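Local coordinates for protein cellulosomal scaffoldin (PDB 3ZUC) that probably binds crystalline cellulose through this family 3b carbohydrate-binding module of a scaffoldin, which carries a structural calcium ion, at residues F47-W58 against G108-N119. Sequence-based numbering, arbitrary orientation. Where two conformers were deposited one is given.
Sequences FTVDGDKAQTFW and GRFAKSDWTNYN. With CA (calcium ion), chain B.
F47 lays one face of its ring against CE2 of F110, the ring planes inclined at 46°, in the core between the two sheets of the CBM3 β-sandwich. Next along the chain, T48 gives calcium both its carbonyl O and its OG1, and D50 adds OD2, 2.3 Å from the metal. From the other segment comes N119 O, and water 4, D122 and D123 complete the site. The same D50 OD2 accepts a hydrogen bond from N119 N at 2.9 Å, from above the carboxylate plane. Between these metal ligands and the sheet, the loop curls round the amine of K112. Extended beyond CG, the K112 chain carries CE across one face of the Y118 ring, and NZ donates to V49 O (2.8 Å), to G51 O on an in-plane lone pair (2.9 Å), and to N117 O of its own segment; water 3 shares its protons. K53, bent at chi2 (-70°), brings NZ to the syn lone pair of D114 OD2 in a 2.7 Å salt bridge; D114 OD1, in an Asx turn, is held by T116 N and OG1. From Q55 the chain pairs antiparallel with 108-112, T56 bonding A111 in both directions and W58 likewise R109. The W58 indole lies almost parallel to the R109 guanidinium, planes 10° apart, with CE3 3.6 Å from NH1, while R109 NE is salt-bridged to D60. The contact passes from metal site through buried ammonium and salt bridge to backbone ladder; calcium ties T48 and D50 to N119 and probably offsets the charge of the carboxylates converging on it.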
# COMPACT_ATOMS: atom_id res chain seq x y z
N PHE A 47 4.38 7.07 6.06
CA PHE A 47 4.73 8.40 5.64
C PHE A 47 4.68 9.37 6.82
O PHE A 47 4.16 9.04 7.90
CB PHE A 47 3.80 8.87 4.49
CG PHE A 47 2.34 8.98 4.87
CD1 PHE A 47 1.51 7.86 4.92
CD2 PHE A 47 1.76 10.22 5.15
CE1 PHE A 47 0.17 7.97 5.26
CE2 PHE A 47 0.43 10.33 5.47
CZ PHE A 47 -0.38 9.21 5.52
N THR A 48 5.21 10.57 6.60
CA THR A 48 4.99 11.69 7.50
C THR A 48 3.97 12.62 6.86
O THR A 48 4.12 13.01 5.69
CB THR A 48 6.26 12.46 7.87
OG1 THR A 48 6.79 13.05 6.69
CG2 THR A 48 7.29 11.55 8.51
N VAL A 49 2.91 12.95 7.58
CA VAL A 49 1.78 13.64 7.01
C VAL A 49 2.04 15.10 6.63
O VAL A 49 1.37 15.62 5.74
CB VAL A 49 0.54 13.49 7.94
CG1 VAL A 49 0.71 14.27 9.24
CG2 VAL A 49 -0.76 13.85 7.26
N ASP A 50 3.00 15.75 7.30
CA ASP A 50 3.33 17.16 7.01
C ASP A 50 2.09 18.06 7.13
O ASP A 50 1.72 18.78 6.19
CB ASP A 50 3.97 17.29 5.63
CG ASP A 50 5.28 16.58 5.54
OD1 ASP A 50 6.18 16.94 6.35
OD2 ASP A 50 5.44 15.70 4.69
N GLY A 51 1.48 18.02 8.32
CA GLY A 51 0.25 18.74 8.59
C GLY A 51 -0.92 17.78 8.54
O GLY A 51 -1.40 17.41 7.47
N ASP A 52 -1.37 17.35 9.71
CA ASP A 52 -2.42 16.34 9.81
C ASP A 52 -3.75 16.97 9.38
O ASP A 52 -4.11 18.06 9.80
CB ASP A 52 -2.52 15.82 11.24
CG ASP A 52 -3.40 14.58 11.40
OD1 ASP A 52 -3.63 13.87 10.42
OD2 ASP A 52 -3.84 14.32 12.56
N LYS A 53 -4.47 16.25 8.52
CA LYS A 53 -5.80 16.60 8.07
C LYS A 53 -6.53 15.29 7.82
O LYS A 53 -5.90 14.24 7.65
CB LYS A 53 -5.76 17.39 6.75
CG LYS A 53 -4.97 18.69 6.81
CD LYS A 53 -5.68 19.75 7.66
CE LYS A 53 -4.81 20.95 7.98
NZ LYS A 53 -4.28 21.61 6.75
N ALA A 54 -7.85 15.32 7.80
CA ALA A 54 -8.62 14.20 7.29
C ALA A 54 -8.03 13.81 5.93
O ALA A 54 -7.72 14.70 5.14
CB ALA A 54 -10.08 14.60 7.12
N GLN A 55 -7.86 12.50 5.69
CA GLN A 55 -7.37 12.00 4.42
C GLN A 55 -8.34 10.98 3.86
O GLN A 55 -9.05 10.31 4.60
CB GLN A 55 -5.98 11.37 4.60
CG GLN A 55 -4.93 12.44 4.91
CD GLN A 55 -3.68 11.83 5.50
OE1 GLN A 55 -3.70 11.37 6.67
NE2 GLN A 55 -2.63 11.78 4.75
N THR A 56 -8.32 10.87 2.54
CA THR A 56 -9.13 9.90 1.80
C THR A 56 -8.23 9.14 0.85
O THR A 56 -7.40 9.74 0.17
CB THR A 56 -10.24 10.61 1.01
OG1 THR A 56 -11.04 11.37 1.90
CG2 THR A 56 -11.13 9.59 0.30
N PHE A 57 -8.43 7.83 0.80
CA PHE A 57 -7.84 6.95 -0.20
C PHE A 57 -8.89 6.57 -1.24
O PHE A 57 -10.01 6.21 -0.89
CB PHE A 57 -7.32 5.68 0.48
CG PHE A 57 -6.80 4.63 -0.48
CD1 PHE A 57 -5.55 4.73 -1.03
CD2 PHE A 57 -7.59 3.56 -0.86
CE1 PHE A 57 -5.07 3.77 -1.90
CE2 PHE A 57 -7.10 2.59 -1.74
CZ PHE A 57 -5.86 2.71 -2.26
N TRP A 58 -8.46 6.60 -2.50
CA TRP A 58 -9.25 6.08 -3.60
C TRP A 58 -8.45 5.01 -4.32
O TRP A 58 -7.29 5.23 -4.66
CB TRP A 58 -9.57 7.20 -4.60
CG TRP A 58 -10.30 8.37 -4.01
CD1 TRP A 58 -11.64 8.54 -3.84
CD2 TRP A 58 -9.69 9.58 -3.53
NE1 TRP A 58 -11.91 9.77 -3.26
CE2 TRP A 58 -10.72 10.42 -3.06
CE3 TRP A 58 -8.38 10.03 -3.42
CZ2 TRP A 58 -10.48 11.69 -2.52
CZ3 TRP A 58 -8.14 11.28 -2.88
CH2 TRP A 58 -9.18 12.09 -2.43
N GLY A 108 -3.79 3.29 -6.43
CA GLY A 108 -4.56 4.23 -5.61
C GLY A 108 -3.94 5.62 -5.49
O GLY A 108 -2.78 5.83 -5.83
N ARG A 109 -4.74 6.60 -5.04
CA ARG A 109 -4.23 7.91 -4.62
C ARG A 109 -4.75 8.17 -3.22
O ARG A 109 -5.77 7.61 -2.81
CB ARG A 109 -4.70 9.10 -5.55
CG ARG A 109 -4.32 8.95 -7.02
CD ARG A 109 -5.20 9.87 -7.88
NE ARG A 109 -6.57 9.41 -7.83
CZ ARG A 109 -7.60 10.01 -7.26
NH1 ARG A 109 -7.50 11.23 -6.72
NH2 ARG A 109 -8.76 9.36 -7.24
N PHE A 110 -4.09 9.07 -2.50
CA PHE A 110 -4.68 9.68 -1.32
C PHE A 110 -4.29 11.14 -1.21
O PHE A 110 -3.27 11.59 -1.75
CB PHE A 110 -4.42 8.89 -0.04
CG PHE A 110 -2.98 8.74 0.43
CD1 PHE A 110 -2.21 7.65 0.04
CD2 PHE A 110 -2.45 9.63 1.35
CE1 PHE A 110 -0.96 7.44 0.58
CE2 PHE A 110 -1.18 9.42 1.89
CZ PHE A 110 -0.45 8.33 1.51
N ALA A 111 -5.15 11.89 -0.52
CA ALA A 111 -5.02 13.33 -0.39
C ALA A 111 -5.69 13.78 0.90
O ALA A 111 -6.51 13.07 1.49
CB ALA A 111 -5.63 14.06 -1.58
N LYS A 112 -5.38 15.01 1.29
CA LYS A 112 -5.98 15.66 2.44
C LYS A 112 -7.29 16.35 2.05
O LYS A 112 -7.49 16.75 0.90
CB LYS A 112 -5.01 16.71 2.99
CG LYS A 112 -3.70 16.11 3.43
CD LYS A 112 -2.73 17.18 3.93
CE LYS A 112 -1.38 16.57 4.16
NZ LYS A 112 -0.41 17.53 4.75
N SER A 113 -8.16 16.54 3.03
CA SER A 113 -9.49 17.10 2.77
C SER A 113 -9.45 18.49 2.17
O SER A 113 -10.38 18.87 1.45
CB SER A 113 -10.29 17.11 4.05
OG SER A 113 -9.61 17.91 5.00
N ASP A 114 -8.42 19.27 2.51
CA ASP A 114 -8.24 20.62 2.03
C ASP A 114 -7.22 20.70 0.89
O ASP A 114 -6.90 21.81 0.45
CB ASP A 114 -7.87 21.56 3.18
CG ASP A 114 -6.59 21.18 3.91
OD1 ASP A 114 -5.88 20.26 3.45
OD2 ASP A 114 -6.31 21.84 4.94
N TRP A 115 -6.75 19.55 0.40
CA TRP A 115 -5.85 19.48 -0.74
C TRP A 115 -4.53 20.19 -0.51
O TRP A 115 -3.82 20.52 -1.45
CB TRP A 115 -6.58 19.87 -2.06
CG TRP A 115 -7.56 18.79 -2.40
CD1 TRP A 115 -8.84 18.65 -1.96
CD2 TRP A 115 -7.28 17.63 -3.17
NE1 TRP A 115 -9.39 17.47 -2.44
CE2 TRP A 115 -8.44 16.83 -3.18
CE3 TRP A 115 -6.15 17.20 -3.86
CZ2 TRP A 115 -8.50 15.63 -3.88
CZ3 TRP A 115 -6.23 16.01 -4.56
CH2 TRP A 115 -7.38 15.25 -4.55
N THR A 116 -4.15 20.33 0.75
CA THR A 116 -2.85 20.90 1.07
C THR A 116 -1.72 19.87 0.88
O THR A 116 -1.94 18.66 0.75
CB THR A 116 -2.85 21.50 2.50
OG1 THR A 116 -3.21 20.49 3.45
CG2 THR A 116 -3.79 22.71 2.57
N ASN A 117 -0.49 20.35 0.82
CA ASN A 117 0.62 19.53 0.37
C ASN A 117 1.19 18.58 1.41
O ASN A 117 1.19 18.85 2.62
CB ASN A 117 1.75 20.40 -0.16
CG ASN A 117 1.40 21.07 -1.48
OD1 ASN A 117 0.60 20.57 -2.25
ND2 ASN A 117 2.01 22.21 -1.72
N TYR A 118 1.73 17.49 0.89
CA TYR A 118 2.67 16.60 1.52
C TYR A 118 4.10 16.94 1.08
O TYR A 118 4.29 17.51 0.01
CB TYR A 118 2.41 15.17 1.06
CG TYR A 118 1.07 14.58 1.42
CD1 TYR A 118 0.85 14.02 2.66
CD2 TYR A 118 0.04 14.56 0.50
CE1 TYR A 118 -0.37 13.44 2.98
CE2 TYR A 118 -1.17 13.99 0.81
CZ TYR A 118 -1.38 13.40 2.05
OH TYR A 118 -2.61 12.86 2.32
N ASN A 119 5.09 16.54 1.89
CA ASN A 119 6.49 16.40 1.45
C ASN A 119 6.78 14.93 1.32
O ASN A 119 6.94 14.23 2.32
CB ASN A 119 7.47 17.04 2.44
CG ASN A 119 8.90 16.72 2.10
OD1 ASN A 119 9.23 16.50 0.93
ND2 ASN A 119 9.76 16.68 3.10
CA CA B . 6.20 13.53 4.43
O HOH W 1 8.78 16.80 5.92
O HOH W 2 0.54 20.85 4.36
O HOH W 3 -1.84 20.26 5.73
O HOH W 4 4.32 13.09 2.89